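Local coordinates for protein putative agmatinase (Clostridium difficile, PDB 3LHL) that binds manganese ions and probably hydrolyses agmatine to putrescine and urea, at residues 154-159 with 183-188; 229-234 with 268-273; 191-196 with 236-241. One frame throughout, in Å; residues are numbered along the deposited sequence.

Contact 1: 154-159 with 183-188; sequences FQFGIR and DTFENI
Phe-185 turns the edge of its ring onto the face of Phe-156. The two planes stand at 90° and the centroids are 5.1 Å apart, a T-shaped pair. The ring atom that comes closest is Phe-185 CD1, which sits over one face of Phe-156 toward its rim, 3.7 Å from Phe-156 CZ. Phe-185 reaches this place with CG anti to its backbone N (chi1 -167°). Ile-188, one helical turn on, meets the same ring at its edge, where CG1 lies 3.5 Å from Phe-156 CZ. Thr-184 OG1 also comes to the edge, 3.4 Å from Phe-156 CE1. That hydroxyl is hydrogen-bonded to Glu-178 and Tyr-176.

The contact lays the start of helix 185-191 against strand 153-158 in the parallel beta sheet of the arginase alpha/beta fold. Strand 176-179, next to 153-158 and at the end of the sheet, leads into this helix. Phe-120 meets both rings, edge-to-face with Phe-185 and at about 30° with Phe-156. The side chain of Phe-156 is about 8 Å from that of the manganese ligand Asp-121.

Two residues back on the strand, Phe-154 meets Ile-188 chiefly at the CG2 methyl, 3.6 Å from Phe-154 CD1. Ile-188 CD1 is also near this ring.

Contact 2: 229-234 with 268-273; sequences EIFKII and RELCLI
Phe-231 is the first residue of 229-234 to make close contact with 268-273, and it meets three residues there. Its CB points toward helix 258-278, and its ring stands in the gap between the helices. Glu-269 CB lies over one face, 3.7 Å from the centroid of the Phe-231 ring and 20° off the normal, which makes a CH-pi contact. Only the aliphatic part of Glu-269 touches the ring, through CB and CG. The chain then bends at chi2 (-59°), and the carboxylate turns off from the ring. There OE2 takes a hydrogen bond of 2.7 Å from Arg-268 NE, part of a salt bridge, while OE1 bonds to Ser-45. The buried carboxylate is therefore held at both oxygens.

Leu-270 reaches the same ring with its CD2 methyl, 3.4 Å from Phe-231 CE1. The backbone of Phe-231 is covered too, since Ile-273 CG1 lies 3.3 Å from Phe-231 O.

One turn on, Ile-234 meets Ile-273 through its branch methyl. The CG2 atoms of Ile-234 and Ile-273 are 3.4 Å apart, closer than two methyl groups normally pack, and the side chains cross at about a right angle.

The two helical segments run parallel, their axes 4° apart in direction and 10.0 Å at closest approach. They lie side by side on one face of the parallel sheet, as in the layered alpha/beta fold of the arginase family. Ile-234 and Leu-270 touch Leu-199, and Ile-230 and Leu-270 touch Ile-201, all on strand 196-202. Helix 185-191 adjoins helix 229-235 through Phe-185, while Ser-45 belongs to short strand 44-45 beside helix 258-278.

Contact 3: 191-196 with 236-241; sequences MLNGKN and NSNINI
A type II beta turn from Leu-192 to Lys-195 joins helix 185-191 to strand 196-202, and it lies against the residues that lead into strand 240-247. Within the turn, Lys-195 N bonds to Leu-192 O at 2.9 Å. Gly-194 stands at the third position, where the positive phi (74°) of a type II turn suits glycine. Its N-H goes to Asn-238 O at 2.7 Å.

Beside this bond the side chains of Asn-193 and Asn-238 meet obliquely, their amide planes 54° apart. Each has CG anti to its own backbone N. Asn-238 ND2 donates to Asn-193 OD1 over 3.1 Å, and the N-H points nearly straight at the oxygen. The donor stands above the carbonyl plane of Asn-193, while that oxygen lies in the amide plane of Asn-238.

Farther along, Asn-240 N bonds to Lys-195 O at 2.9 Å. Asn-196 and Asn-240 form a parallel beta bridge, with both side chains on the same face of the sheet. Between the buried residues Leu-192 and Ile-239, Ile-239 CG2 rests 3.7 Å from Leu-192 O and also touches Leu-192 CB.

Asn-240 also bonds through its backbone to Ile-197, so it bridges two residues flanking Asn-196. This is the pattern of neighbouring parallel strands, here at the start of two strands in the beta sheet of the arginase alpha/beta fold.

Overall arrangement
Contacts 1 and 2 are buried and mainly apolar, and neither has a hydrogen bond across its segments. Contact 3 is partly exposed and relies on backbone and amide bonds. Contact 1 sets a helix on a strand, contact 2 sets two helices side by side, and contact 3 joins the starts of two adjacent strands. Helix 185-191 serves contact 1 and leads into the turn of contact 3. Helix 229-235 serves contact 2 and precedes strand 240-247 of contact 3. Phe-185 touches Ile-230, Ile-233 and Ile-234, which connects contacts 1 and 2. Ile-234 also packs on Ile-239 and Ile-241. Contacts 1 and 2 come within about 8 and 11 Å of manganese ligands, side chain to side chain, whereas contact 3 lies away from the metal site.

Contact 1: 154-159 with 183-188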
loop_
_atom_site.group_PDB
_atom_site.type_symbol
_atom_site.label_atom_id
_atom_site.label_comp_id
_atom_site.label_asym_id
_atom_site.label_seq_id
_atom_site.Cartn_x
_atom_site.Cartn_y
_atom_site.Cartn_z
ATOM N N PHE A 154 11.674 1.359 -5.032
ATOM C CA PHE A 154 11.235 1.679 -6.389
ATOM C C PHE A 154 9.888 2.378 -6.314
ATOM O O PHE A 154 8.911 1.809 -5.833
ATOM C CB PHE A 154 11.128 0.395 -7.211
ATOM C CG PHE A 154 12.429 -0.329 -7.346
ATOM C CD1 PHE A 154 13.207 -0.179 -8.489
ATOM C CD2 PHE A 154 12.912 -1.108 -6.297
ATOM C CE1 PHE A 154 14.453 -0.790 -8.586
ATOM C CE2 PHE A 154 14.160 -1.725 -6.383
ATOM C CZ PHE A 154 14.932 -1.563 -7.530
ATOM N N GLN A 155 9.842 3.615 -6.795
ATOM C CA GLN A 155 8.627 4.409 -6.736
ATOM C C GLN A 155 8.031 4.616 -8.118
ATOM O O GLN A 155 8.759 4.800 -9.093
ATOM C CB GLN A 155 8.947 5.746 -6.069
ATOM C CG GLN A 155 9.895 5.583 -4.878
ATOM C CD GLN A 155 10.090 6.857 -4.091
ATOM O OE1 GLN A 155 9.167 7.341 -3.430
ATOM N NE2 GLN A 155 11.291 7.412 -4.157
ATOM N N PHE A 156 6.703 4.588 -8.190
ATOM C CA PHE A 156 5.997 4.738 -9.458
ATOM C C PHE A 156 4.809 5.688 -9.396
ATOM O O PHE A 156 4.075 5.706 -8.413
ATOM C CB PHE A 156 5.496 3.373 -9.922
ATOM C CG PHE A 156 6.581 2.381 -10.145
ATOM C CD1 PHE A 156 7.151 2.230 -11.409
ATOM C CD2 PHE A 156 7.047 1.598 -9.094
ATOM C CE1 PHE A 156 8.170 1.308 -11.621
ATOM C CE2 PHE A 156 8.070 0.672 -9.299
ATOM C CZ PHE A 156 8.631 0.527 -10.562
ATOM N N GLY A 157 4.629 6.464 -10.462
ATOM C CA GLY A 157 3.511 7.388 -10.547
ATOM C C GLY A 157 3.679 8.715 -9.834
ATOM O O GLY A 157 2.758 9.532 -9.821
ATOM N N ILE A 158 4.854 8.935 -9.254
ATOM C CA ILE A 158 5.136 10.159 -8.513
ATOM C C ILE A 158 4.961 11.418 -9.361
ATOM O O ILE A 158 5.464 11.502 -10.479
ATOM C CB ILE A 158 6.580 10.148 -7.957
ATOM C CG1 ILE A 158 6.947 8.746 -7.442
ATOM C CG2 ILE A 158 6.709 11.190 -6.839
ATOM C CD1 ILE A 158 6.080 8.227 -6.306
ATOM N N ARG A 159 4.245 12.401 -8.829
ATOM C CA ARG A 159 4.024 13.639 -9.563
ATOM C C ARG A 159 3.913 14.890 -8.692
ATOM O O ARG A 159 3.542 15.955 -9.178
ATOM C CB ARG A 159 2.774 13.502 -10.433
ATOM C CG ARG A 159 1.524 13.000 -9.712
ATOM C CD ARG A 159 0.367 12.877 -10.707
ATOM N NE ARG A 159 -0.905 12.519 -10.083
ATOM C CZ ARG A 159 -1.195 11.317 -9.593
ATOM N NH1 ARG A 159 -0.302 10.337 -9.646
ATOM N NH2 ARG A 159 -2.392 11.092 -9.061
ATOM N N ASP A 183 4.748 3.268 -16.458
ATOM C CA ASP A 183 5.138 2.497 -17.637
ATOM C C ASP A 183 6.346 1.576 -17.483
ATOM O O ASP A 183 6.435 0.555 -18.163
ATOM C CB ASP A 183 5.370 3.445 -18.815
ATOM C CG ASP A 183 4.131 4.249 -19.164
ATOM O OD1 ASP A 183 3.077 3.631 -19.430
ATOM O OD2 ASP A 183 4.207 5.498 -19.174
ATOM N N THR A 184 7.271 1.926 -16.593
ATOM C CA THR A 184 8.462 1.116 -16.387
ATOM C C THR A 184 8.262 -0.039 -15.406
ATOM O O THR A 184 9.180 -0.833 -15.189
ATOM C CB THR A 184 9.635 1.970 -15.868
ATOM O OG1 THR A 184 9.317 2.476 -14.565
ATOM C CG2 THR A 184 9.908 3.137 -16.807
ATOM N N PHE A 185 7.069 -0.145 -14.825
ATOM C CA PHE A 185 6.800 -1.196 -13.840
ATOM C C PHE A 185 7.140 -2.619 -14.283
ATOM O O PHE A 185 7.756 -3.372 -13.527
ATOM C CB PHE A 185 5.342 -1.155 -13.378
ATOM C CG PHE A 185 5.078 -1.989 -12.144
ATOM C CD1 PHE A 185 5.771 -1.739 -10.955
ATOM C CD2 PHE A 185 4.162 -3.042 -12.176
ATOM C CE1 PHE A 185 5.557 -2.529 -9.814
ATOM C CE2 PHE A 185 3.938 -3.837 -11.045
ATOM C CZ PHE A 185 4.640 -3.581 -9.858
ATOM N N GLU A 186 6.742 -2.995 -15.494
ATOM C CA GLU A 186 7.026 -4.343 -15.983
ATOM C C GLU A 186 8.527 -4.605 -16.027
ATOM O O GLU A 186 8.982 -5.688 -15.657
ATOM C CB GLU A 186 6.413 -4.562 -17.367
ATOM C CG GLU A 186 6.616 -5.974 -17.924
ATOM C CD GLU A 186 5.755 -6.250 -19.149
ATOM O OE1 GLU A 186 5.329 -5.282 -19.810
ATOM O OE2 GLU A 186 5.510 -7.435 -19.460
ATOM N N ASN A 187 9.294 -3.612 -16.468
ATOM C CA ASN A 187 10.740 -3.760 -16.527
ATOM C C ASN A 187 11.330 -3.949 -15.131
ATOM O O ASN A 187 12.178 -4.814 -14.926
ATOM C CB ASN A 187 11.389 -2.541 -17.196
ATOM C CG ASN A 187 11.367 -2.627 -18.708
ATOM O OD1 ASN A 187 11.252 -3.710 -19.272
ATOM N ND2 ASN A 187 11.499 -1.488 -19.371
ATOM N N ILE A 188 10.878 -3.137 -14.177
ATOM C CA ILE A 188 11.369 -3.222 -12.805
ATOM C C ILE A 188 11.038 -4.563 -12.175
ATOM O O ILE A 188 11.879 -5.164 -11.510
ATOM C CB ILE A 188 10.784 -2.085 -11.924
ATOM C CG1 ILE A 188 11.361 -0.739 -12.374
ATOM C CG2 ILE A 188 11.109 -2.328 -10.442
ATOM C CD1 ILE A 188 12.885 -0.690 -12.369
#

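Contact 2: 229-234 with 268-273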
loop_
_atom_site.group_PDB
_atom_site.type_symbol
_atom_site.label_atom_id
_atom_site.label_comp_id
_atom_site.label_asym_id
_atom_site.label_seq_id
_atom_site.Cartn_x
_atom_site.Cartn_y
_atom_site.Cartn_z
ATOM N N GLU A 229 -3.226 -2.794 -14.953
ATOM C CA GLU A 229 -2.187 -3.514 -15.687
ATOM C C GLU A 229 -1.090 -4.021 -14.748
ATOM O O GLU A 229 -0.435 -5.021 -15.037
ATOM C CB GLU A 229 -1.562 -2.610 -16.751
ATOM C CG GLU A 229 -2.438 -2.386 -17.972
ATOM C CD GLU A 229 -2.821 -3.694 -18.645
ATOM O OE1 GLU A 229 -1.930 -4.547 -18.850
ATOM O OE2 GLU A 229 -4.013 -3.867 -18.973
ATOM N N ILE A 230 -0.884 -3.338 -13.624
ATOM C CA ILE A 230 0.153 -3.777 -12.698
ATOM C C ILE A 230 -0.221 -5.125 -12.094
ATOM O O ILE A 230 0.649 -5.897 -11.694
ATOM C CB ILE A 230 0.401 -2.766 -11.549
ATOM C CG1 ILE A 230 -0.770 -2.773 -10.562
ATOM C CG2 ILE A 230 0.602 -1.378 -12.121
ATOM C CD1 ILE A 230 -0.417 -2.171 -9.215
ATOM N N PHE A 231 -1.519 -5.414 -12.033
ATOM C CA PHE A 231 -1.949 -6.688 -11.475
ATOM C C PHE A 231 -1.554 -7.826 -12.411
ATOM O O PHE A 231 -1.122 -8.892 -11.964
ATOM C CB PHE A 231 -3.459 -6.686 -11.244
ATOM C CG PHE A 231 -3.918 -5.614 -10.299
ATOM C CD1 PHE A 231 -3.185 -5.325 -9.149
ATOM C CD2 PHE A 231 -5.083 -4.895 -10.555
ATOM C CE1 PHE A 231 -3.602 -4.334 -8.268
ATOM C CE2 PHE A 231 -5.510 -3.904 -9.681
ATOM C CZ PHE A 231 -4.767 -3.621 -8.532
ATOM N N LYS A 232 -1.685 -7.589 -13.711
ATOM C CA LYS A 232 -1.333 -8.593 -14.702
ATOM C C LYS A 232 0.182 -8.805 -14.684
ATOM O O LYS A 232 0.666 -9.936 -14.737
ATOM C CB LYS A 232 -1.787 -8.138 -16.094
ATOM C CG LYS A 232 -1.774 -9.240 -17.141
ATOM C CD LYS A 232 -2.215 -8.717 -18.501
ATOM C CE LYS A 232 -1.064 -8.741 -19.503
ATOM N NZ LYS A 232 0.110 -7.926 -19.063
ATOM N N ILE A 233 0.919 -7.703 -14.604
ATOM C CA ILE A 233 2.378 -7.732 -14.577
ATOM C C ILE A 233 2.906 -8.509 -13.370
ATOM O O ILE A 233 3.870 -9.270 -13.477
ATOM C CB ILE A 233 2.933 -6.296 -14.556
ATOM C CG1 ILE A 233 2.596 -5.610 -15.885
ATOM C CG2 ILE A 233 4.430 -6.312 -14.285
ATOM C CD1 ILE A 233 2.814 -4.120 -15.890
ATOM N N ILE A 234 2.274 -8.313 -12.218
ATOM C CA ILE A 234 2.691 -9.022 -11.024
ATOM C C ILE A 234 2.324 -10.497 -11.163
ATOM O O ILE A 234 3.114 -11.374 -10.820
ATOM C CB ILE A 234 2.021 -8.435 -9.759
ATOM C CG1 ILE A 234 2.692 -7.109 -9.397
ATOM C CG2 ILE A 234 2.103 -9.426 -8.603
ATOM C CD1 ILE A 234 2.076 -6.422 -8.214
ATOM N N ARG A 268 -9.460 -6.736 -4.067
ATOM C CA ARG A 268 -9.730 -8.059 -4.626
ATOM C C ARG A 268 -8.626 -8.560 -5.551
ATOM O O ARG A 268 -8.101 -9.658 -5.354
ATOM C CB ARG A 268 -11.048 -8.072 -5.396
ATOM C CG ARG A 268 -11.416 -9.463 -5.903
ATOM C CD ARG A 268 -12.616 -9.418 -6.820
ATOM N NE ARG A 268 -12.296 -8.763 -8.083
ATOM C CZ ARG A 268 -13.199 -8.346 -8.963
ATOM N NH1 ARG A 268 -14.492 -8.508 -8.718
ATOM N NH2 ARG A 268 -12.808 -7.772 -10.090
ATOM N N GLU A 269 -8.274 -7.759 -6.553
ATOM C CA GLU A 269 -7.245 -8.161 -7.510
ATOM C C GLU A 269 -5.923 -8.491 -6.819
ATOM O O GLU A 269 -5.251 -9.459 -7.183
ATOM C CB GLU A 269 -7.028 -7.064 -8.562
ATOM C CG GLU A 269 -8.316 -6.521 -9.183
ATOM C CD GLU A 269 -9.151 -7.587 -9.885
ATOM O OE1 GLU A 269 -9.150 -7.629 -11.137
ATOM O OE2 GLU A 269 -9.810 -8.384 -9.185
ATOM N N LEU A 270 -5.548 -7.691 -5.824
ATOM C CA LEU A 270 -4.302 -7.933 -5.108
ATOM C C LEU A 270 -4.351 -9.233 -4.321
ATOM O O LEU A 270 -3.378 -9.976 -4.302
ATOM C CB LEU A 270 -3.981 -6.762 -4.175
ATOM C CG LEU A 270 -3.462 -5.507 -4.888
ATOM C CD1 LEU A 270 -3.278 -4.383 -3.889
ATOM C CD2 LEU A 270 -2.141 -5.826 -5.581
ATOM N N CYS A 271 -5.478 -9.511 -3.671
ATOM C CA CYS A 271 -5.612 -10.750 -2.917
ATOM C C CYS A 271 -5.472 -11.913 -3.891
ATOM O O CYS A 271 -4.759 -12.878 -3.628
ATOM C CB CYS A 271 -6.975 -10.827 -2.220
ATOM S SG CYS A 271 -7.133 -9.806 -0.732
ATOM N N LEU A 272 -6.159 -11.814 -5.024
ATOM C CA LEU A 272 -6.099 -12.862 -6.029
ATOM C C LEU A 272 -4.657 -13.097 -6.474
ATOM O O LEU A 272 -4.151 -14.218 -6.426
ATOM C CB LEU A 272 -6.972 -12.484 -7.226
ATOM C CG LEU A 272 -8.476 -12.516 -6.934
ATOM C CD1 LEU A 272 -9.257 -11.965 -8.114
ATOM C CD2 LEU A 272 -8.897 -13.948 -6.625
ATOM N N ILE A 273 -3.996 -12.025 -6.886
ATOM C CA ILE A 273 -2.616 -12.094 -7.343
ATOM C C ILE A 273 -1.676 -12.749 -6.332
ATOM O O ILE A 273 -0.910 -13.646 -6.678
ATOM C CB ILE A 273 -2.114 -10.671 -7.707
ATOM C CG1 ILE A 273 -2.074 -10.534 -9.223
ATOM C CG2 ILE A 273 -0.757 -10.381 -7.086
ATOM C CD1 ILE A 273 -3.387 -10.843 -9.878
#

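Contact 3: 191-196 with 236-241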
loop_
_atom_site.group_PDB
_atom_site.type_symbol
_atom_site.label_atom_id
_atom_site.label_comp_id
_atom_site.label_asym_id
_atom_site.label_seq_id
_atom_site.Cartn_x
_atom_site.Cartn_y
_atom_site.Cartn_z
HETATM N N MSE A 191 13.191 -7.347 -13.440
HETATM C CA MSE A 191 14.528 -7.174 -12.881
HETATM C C MSE A 191 14.612 -7.670 -11.444
HETATM O O MSE A 191 15.681 -8.056 -10.980
HETATM C CB MSE A 191 14.943 -5.704 -12.935
HETATM C CG MSE A 191 15.548 -5.278 -14.257
HETATM SE SE MSE A 191 15.847 -3.364 -14.313
HETATM C CE MSE A 191 16.922 -3.173 -12.705
ATOM N N LEU A 192 13.480 -7.647 -10.745
ATOM C CA LEU A 192 13.409 -8.100 -9.364
ATOM C C LEU A 192 13.014 -9.571 -9.318
ATOM O O LEU A 192 12.473 -10.050 -8.320
ATOM C CB LEU A 192 12.379 -7.273 -8.590
ATOM C CG LEU A 192 12.818 -5.951 -7.961
ATOM C CD1 LEU A 192 13.647 -5.146 -8.932
ATOM C CD2 LEU A 192 11.581 -5.177 -7.539
ATOM N N ASN A 193 13.284 -10.275 -10.411
ATOM C CA ASN A 193 12.959 -11.693 -10.523
ATOM C C ASN A 193 13.473 -12.497 -9.333
ATOM O O ASN A 193 14.660 -12.453 -9.013
ATOM C CB ASN A 193 13.550 -12.258 -11.819
ATOM C CG ASN A 193 13.138 -13.695 -12.073
ATOM O OD1 ASN A 193 13.556 -14.610 -11.362
ATOM N ND2 ASN A 193 12.308 -13.899 -13.089
ATOM N N GLY A 194 12.565 -13.214 -8.681
ATOM C CA GLY A 194 12.922 -14.043 -7.542
ATOM C C GLY A 194 13.220 -13.323 -6.242
ATOM O O GLY A 194 13.674 -13.946 -5.287
ATOM N N LYS A 195 12.969 -12.019 -6.188
ATOM C CA LYS A 195 13.239 -11.257 -4.979
ATOM C C LYS A 195 12.019 -11.101 -4.077
ATOM O O LYS A 195 10.883 -11.298 -4.508
ATOM C CB LYS A 195 13.802 -9.882 -5.340
ATOM C CG LYS A 195 15.183 -9.946 -5.988
ATOM C CD LYS A 195 16.166 -10.690 -5.092
ATOM C CE LYS A 195 17.513 -10.896 -5.768
ATOM N NZ LYS A 195 18.170 -9.608 -6.113
ATOM N N ASN A 196 12.275 -10.759 -2.817
ATOM C CA ASN A 196 11.218 -10.568 -1.832
ATOM C C ASN A 196 10.804 -9.104 -1.845
ATOM O O ASN A 196 11.637 -8.200 -1.741
ATOM C CB ASN A 196 11.717 -10.976 -0.448
ATOM C CG ASN A 196 12.068 -12.446 -0.374
ATOM O OD1 ASN A 196 13.110 -12.824 0.166
ATOM N ND2 ASN A 196 11.196 -13.289 -0.915
ATOM N N ASN A 236 2.097 -12.338 -13.819
ATOM C CA ASN A 236 2.977 -13.038 -14.748
ATOM C C ASN A 236 4.456 -12.966 -14.373
ATOM O O ASN A 236 5.299 -13.532 -15.067
ATOM C CB ASN A 236 2.802 -12.490 -16.174
ATOM C CG ASN A 236 1.392 -12.683 -16.712
ATOM O OD1 ASN A 236 0.760 -13.708 -16.471
ATOM N ND2 ASN A 236 0.902 -11.701 -17.458
ATOM N N SER A 237 4.779 -12.279 -13.285
ATOM C CA SER A 237 6.175 -12.154 -12.882
ATOM C C SER A 237 6.592 -13.217 -11.876
ATOM O O SER A 237 5.811 -14.095 -11.518
ATOM C CB SER A 237 6.427 -10.784 -12.259
ATOM O OG SER A 237 5.985 -10.759 -10.911
ATOM N N ASN A 238 7.835 -13.122 -11.422
ATOM C CA ASN A 238 8.346 -14.058 -10.440
ATOM C C ASN A 238 8.822 -13.328 -9.191
ATOM O O ASN A 238 9.886 -13.637 -8.649
ATOM C CB ASN A 238 9.493 -14.888 -11.021
ATOM C CG ASN A 238 9.949 -15.989 -10.075
ATOM O OD1 ASN A 238 9.131 -16.720 -9.520
ATOM N ND2 ASN A 238 11.258 -16.113 -9.891
ATOM N N ILE A 239 8.049 -12.342 -8.739
ATOM C CA ILE A 239 8.424 -11.622 -7.529
ATOM C C ILE A 239 7.643 -12.230 -6.373
ATOM O O ILE A 239 6.534 -12.734 -6.558
ATOM C CB ILE A 239 8.119 -10.103 -7.605
ATOM C CG1 ILE A 239 6.617 -9.862 -7.739
ATOM C CG2 ILE A 239 8.870 -9.478 -8.759
ATOM C CD1 ILE A 239 6.233 -8.403 -7.584
ATOM N N ASN A 240 8.225 -12.188 -5.183
ATOM C CA ASN A 240 7.579 -12.753 -4.010
ATOM C C ASN A 240 7.113 -11.660 -3.051
ATOM O O ASN A 240 7.916 -11.029 -2.364
ATOM C CB ASN A 240 8.547 -13.720 -3.312
ATOM C CG ASN A 240 7.913 -14.436 -2.132
ATOM O OD1 ASN A 240 6.728 -14.769 -2.160
ATOM N ND2 ASN A 240 8.705 -14.694 -1.097
ATOM N N ILE A 241 5.806 -11.425 -3.024
ATOM C CA ILE A 241 5.250 -10.413 -2.139
ATOM C C ILE A 241 5.060 -11.031 -0.760
ATOM O O ILE A 241 4.240 -11.925 -0.581
ATOM C CB ILE A 241 3.904 -9.876 -2.679
ATOM C CG1 ILE A 241 4.135 -9.209 -4.040
ATOM C CG2 ILE A 241 3.312 -8.863 -1.703
ATOM C CD1 ILE A 241 2.879 -8.697 -4.718
#